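Local coordinates for protein chintase (Rhizomucor miehei, PDB 5YUQ) that hydrolyses chitin as a family 18 glycoside hydrolase of a thermophilic fungus, with an active site enclosed in a tunnel, at residues L4-V9 and D20-I25; E243-S248 and T312-S317. All blocks are in the same frame, centred on the assembly; numbering follows the deposited sequence.

Interaction 1 joins the first two strands of the catalytic (beta/alpha)8 barrel, with its centre about 13 Å from the centre of the chain. Interaction 2 lies farther out, about 25 Å from that centre, in the segment inserted between barrel strands 228-240 and 346-350. The two do not touch: their centres are about 32 Å apart and their nearest atoms about 18 Å. Strand 346-350, which follows the insertion, pairs with strand 4-9 of interaction 1. Tyr7 of strand 4-9 reaches Asn103, in the strand 101-105 that carries the family 18 signature motif; the general acid is expected just beyond that strand's end. The insertion of interaction 2 probably helps wall the substrate tunnel, as in related chitinases.

Interaction 1: L4-V9 and D20-I25; sequences LSAYVV and DKLDHI
Ser5 and His24 face each other across the first pair of parallel strands of the family 18 TIM barrel, both side chains on the sheet face that turns into the barrel. His24 CG stands anti to the backbone N (chi1 -178°), and the imidazole meets the serine at its edge: ND1 donates to Ser5 OG at 2.9 Å, with OG close to the ring plane. The other ring nitrogen bonds Ser61 OG on the next strand, so both ring nitrogens are engaged. On the opposite face Val8 CG2 touches Ile25 CG2 at 3.7 Å, the side chains crossing at about a right angle, while Ala6 CB packs against Leu22 CD2 at 4.0 Å. Leu4, its CG anti to the backbone N (chi1 -164°), divides its branches: CD1 lies 3.3 Å from Lys21 O, and CD2 meets Leu22 CB at 4.0 Å, again crosswise. Ala6 N to His24 O, 2.8 Å and 164° at the hydrogen, is the ladder bond. Leu4 O takes Asp23 N at 3.0 Å, with His24 N a weak second donor. Asp23 also clasps the start of strand 4-9. Its OD1 forms a salt bridge with Arg369, and its OD2 accepts from Leu4 N at 3.0 Å through the anti lone pair.

Interaction 2: E243-S248 and T312-S317; sequences EPITAS and TPYAYS
The Pro244-Ile245 peptide lies over one face of the Tyr316 ring, with the proline ring alongside its phenol end, and the main evidence is the height of that peptide. Ile245 N is 3.5 Å above the ring plane and over its centre, whereas Pro244 C is displaced toward the rim. Beside the peptide, Ile245 CB makes a CH-pi contact, 4.0 Å from the centroid of the Tyr316 ring and 29° off its normal. The closest approach is Pro244 CA to Tyr316 OH, 3.2 Å, a contact and not a hydrogen bond. Two looser apolar contacts flank the ring: Pro244 CB meets Tyr316 CE2 at 4.0 Å, and Ile245 CG2 approaches the edge of Tyr314 at CE2, 4.2 Å away. Ile245 thus meets one tyrosine at its face and the other, more loosely, at its edge. Both tyrosines belong to strand 312-317 of the domain inserted in the family 18 barrel, which pairs antiparallel with strands 302-307 and 322-325; loop 243-248 folds against it. Tyr314 also meets Tyr305 on the first of these. The polar links are indirect or local. A water donates to Thr246 O at 2.6 Å and bonds Tyr314 OH at 2.9 Å, Tyr316 OH bonds Ser321 OG, and Thr246 OG1 accepts from Ser248 N at 3.1 Å, an ST turn.

Interaction 1: L4-V9 and D20-I25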
# COMPACT_ATOMS: atom_id res chain seq x y z
N LEU A 4 -0.63 -11.48 -9.39
CA LEU A 4 0.23 -10.29 -9.31
C LEU A 4 -0.54 -9.07 -9.74
O LEU A 4 -0.90 -8.97 -10.86
CB LEU A 4 1.50 -10.54 -10.17
CG LEU A 4 2.64 -9.59 -9.88
CD1 LEU A 4 3.84 -10.00 -10.74
CD2 LEU A 4 2.20 -8.28 -10.31
N SER A 5 -0.82 -8.14 -8.80
CA SER A 5 -1.57 -6.92 -9.09
C SER A 5 -0.64 -5.74 -8.97
O SER A 5 0.16 -5.67 -8.05
CB SER A 5 -2.70 -6.76 -8.10
OG SER A 5 -3.60 -7.86 -8.19
N ALA A 6 -0.75 -4.81 -9.91
CA ALA A 6 0.13 -3.66 -9.92
C ALA A 6 -0.69 -2.39 -9.81
O ALA A 6 -1.58 -2.15 -10.64
CB ALA A 6 0.93 -3.64 -11.21
N TYR A 7 -0.39 -1.57 -8.81
CA TYR A 7 -0.98 -0.24 -8.75
C TYR A 7 -0.30 0.67 -9.75
O TYR A 7 0.92 0.67 -9.89
CB TYR A 7 -0.84 0.36 -7.35
CG TYR A 7 -1.87 -0.16 -6.38
CD1 TYR A 7 -1.63 -1.30 -5.63
CD2 TYR A 7 -3.10 0.48 -6.23
CE1 TYR A 7 -2.58 -1.78 -4.74
CE2 TYR A 7 -4.05 0.01 -5.31
CZ TYR A 7 -3.78 -1.13 -4.59
OH TYR A 7 -4.72 -1.61 -3.71
N VAL A 8 -1.11 1.44 -10.47
CA VAL A 8 -0.60 2.56 -11.26
C VAL A 8 -1.32 3.78 -10.75
O VAL A 8 -2.44 3.68 -10.24
CB VAL A 8 -0.86 2.37 -12.76
CG1 VAL A 8 -0.13 1.13 -13.26
CG2 VAL A 8 -2.36 2.27 -13.06
N VAL A 9 -0.68 4.94 -10.85
CA VAL A 9 -1.21 6.15 -10.24
C VAL A 9 -1.58 7.20 -11.29
O VAL A 9 -0.85 7.42 -12.25
CB VAL A 9 -0.26 6.73 -9.16
CG1 VAL A 9 -0.06 5.71 -8.04
CG2 VAL A 9 1.08 7.16 -9.75
N ASP A 20 2.62 -8.37 -19.89
CA ASP A 20 2.87 -9.81 -19.81
C ASP A 20 3.46 -10.23 -18.47
O ASP A 20 3.58 -11.42 -18.18
CB ASP A 20 3.76 -10.27 -20.98
CG ASP A 20 3.03 -10.20 -22.31
OD1 ASP A 20 1.88 -10.69 -22.38
OD2 ASP A 20 3.60 -9.65 -23.27
N LYS A 21 3.81 -9.24 -17.64
CA LYS A 21 4.41 -9.52 -16.34
C LYS A 21 3.46 -9.28 -15.16
O LYS A 21 3.88 -9.27 -14.00
CB LYS A 21 5.69 -8.69 -16.18
CG LYS A 21 6.77 -9.03 -17.22
CD LYS A 21 7.95 -8.07 -17.13
CE LYS A 21 9.03 -8.37 -18.18
NZ LYS A 21 9.72 -9.65 -17.89
N LEU A 22 2.17 -9.12 -15.46
CA LEU A 22 1.19 -8.87 -14.40
C LEU A 22 -0.18 -9.40 -14.80
O LEU A 22 -0.43 -9.66 -15.97
CB LEU A 22 1.11 -7.37 -14.08
CG LEU A 22 0.82 -6.40 -15.23
CD1 LEU A 22 -0.67 -6.23 -15.47
CD2 LEU A 22 1.46 -5.06 -14.96
N ASP A 23 -1.06 -9.53 -13.81
CA ASP A 23 -2.38 -10.09 -14.05
C ASP A 23 -3.50 -9.07 -13.89
O ASP A 23 -4.58 -9.23 -14.45
CB ASP A 23 -2.64 -11.24 -13.08
CG ASP A 23 -1.58 -12.31 -13.16
OD1 ASP A 23 -1.51 -12.96 -14.22
OD2 ASP A 23 -0.84 -12.50 -12.18
N HIS A 24 -3.24 -8.03 -13.12
CA HIS A 24 -4.29 -7.16 -12.65
C HIS A 24 -3.72 -5.76 -12.48
O HIS A 24 -2.68 -5.60 -11.84
CB HIS A 24 -4.79 -7.71 -11.30
CG HIS A 24 -5.93 -6.95 -10.69
ND1 HIS A 24 -6.13 -6.92 -9.33
CD2 HIS A 24 -6.95 -6.25 -11.24
CE1 HIS A 24 -7.22 -6.21 -9.06
NE2 HIS A 24 -7.74 -5.80 -10.20
N ILE A 25 -4.36 -4.76 -13.08
CA ILE A 25 -3.95 -3.38 -12.86
C ILE A 25 -4.93 -2.76 -11.88
O ILE A 25 -6.14 -2.96 -12.01
CB ILE A 25 -3.98 -2.56 -14.17
CG1 ILE A 25 -2.89 -3.04 -15.13
CG2 ILE A 25 -3.77 -1.07 -13.88
CD1 ILE A 25 -1.48 -2.76 -14.67

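Interaction 2: E243-S248 and T312-S317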
# COMPACT_ATOMS: atom_id res chain seq x y z
N GLU A 243 23.46 9.37 14.70
CA GLU A 243 24.89 9.05 14.61
C GLU A 243 25.10 8.19 13.37
O GLU A 243 24.13 7.65 12.83
CB GLU A 243 25.35 8.28 15.86
CG GLU A 243 25.27 9.06 17.15
CD GLU A 243 26.24 10.20 17.22
OE1 GLU A 243 27.30 10.12 16.56
OE2 GLU A 243 25.96 11.18 17.94
N PRO A 244 26.34 8.05 12.91
CA PRO A 244 26.55 7.27 11.69
C PRO A 244 26.22 5.79 11.85
O PRO A 244 26.33 5.23 12.94
CB PRO A 244 28.05 7.45 11.41
CG PRO A 244 28.38 8.78 12.06
CD PRO A 244 27.54 8.82 13.30
N ILE A 245 25.79 5.17 10.75
CA ILE A 245 25.68 3.72 10.69
C ILE A 245 27.03 3.17 10.25
O ILE A 245 27.71 3.76 9.41
CB ILE A 245 24.56 3.29 9.74
CG1 ILE A 245 23.21 3.45 10.45
CG2 ILE A 245 24.76 1.85 9.25
CD1 ILE A 245 22.02 3.07 9.58
N THR A 246 27.45 2.07 10.87
CA THR A 246 28.69 1.40 10.51
C THR A 246 28.43 -0.09 10.34
O THR A 246 27.29 -0.54 10.40
CB THR A 246 29.78 1.59 11.59
OG1 THR A 246 29.41 0.86 12.76
CG2 THR A 246 29.97 3.06 11.93
N ALA A 247 29.50 -0.85 10.14
CA ALA A 247 29.38 -2.30 10.02
C ALA A 247 28.91 -2.91 11.33
O ALA A 247 28.41 -4.04 11.35
CB ALA A 247 30.70 -2.91 9.60
N SER A 248 29.08 -2.17 12.42
CA SER A 248 28.77 -2.67 13.76
C SER A 248 27.38 -2.29 14.25
O SER A 248 26.85 -2.96 15.14
CB SER A 248 29.80 -2.16 14.77
OG SER A 248 31.06 -2.77 14.58
N THR A 312 15.76 -7.33 4.32
CA THR A 312 15.74 -6.18 3.41
C THR A 312 17.09 -5.49 3.38
O THR A 312 17.83 -5.53 4.37
CB THR A 312 14.68 -5.14 3.81
OG1 THR A 312 14.93 -4.67 5.14
CG2 THR A 312 13.27 -5.73 3.75
N PRO A 313 17.41 -4.83 2.26
CA PRO A 313 18.66 -4.07 2.16
C PRO A 313 18.50 -2.71 2.80
O PRO A 313 17.38 -2.18 2.88
CB PRO A 313 18.84 -3.91 0.65
CG PRO A 313 17.42 -3.83 0.14
CD PRO A 313 16.66 -4.83 0.98
N TYR A 314 19.60 -2.13 3.24
CA TYR A 314 19.57 -0.75 3.66
C TYR A 314 20.91 -0.14 3.34
O TYR A 314 21.88 -0.86 3.10
CB TYR A 314 19.22 -0.61 5.15
CG TYR A 314 20.22 -1.21 6.11
CD1 TYR A 314 20.20 -2.57 6.41
CD2 TYR A 314 21.16 -0.41 6.75
CE1 TYR A 314 21.11 -3.11 7.30
CE2 TYR A 314 22.06 -0.95 7.64
CZ TYR A 314 22.04 -2.29 7.91
OH TYR A 314 22.94 -2.82 8.79
N ALA A 315 20.96 1.18 3.30
CA ALA A 315 22.19 1.85 2.92
C ALA A 315 22.36 3.11 3.74
O ALA A 315 21.38 3.74 4.14
CB ALA A 315 22.18 2.18 1.43
N TYR A 316 23.60 3.47 4.02
CA TYR A 316 23.87 4.67 4.79
C TYR A 316 24.67 5.66 3.97
O TYR A 316 25.66 5.30 3.33
CB TYR A 316 24.61 4.33 6.08
CG TYR A 316 24.91 5.56 6.91
CD1 TYR A 316 23.89 6.24 7.56
CD2 TYR A 316 26.20 6.05 7.02
CE1 TYR A 316 24.15 7.38 8.32
CE2 TYR A 316 26.46 7.18 7.77
CZ TYR A 316 25.44 7.84 8.41
OH TYR A 316 25.72 8.96 9.15
N SER A 317 24.23 6.92 3.99
CA SER A 317 24.97 8.00 3.36
C SER A 317 25.49 8.92 4.45
O SER A 317 24.70 9.59 5.12
CB SER A 317 24.08 8.79 2.41
OG SER A 317 24.74 9.98 1.98
O HOH W 1 25.54 -2.38 10.06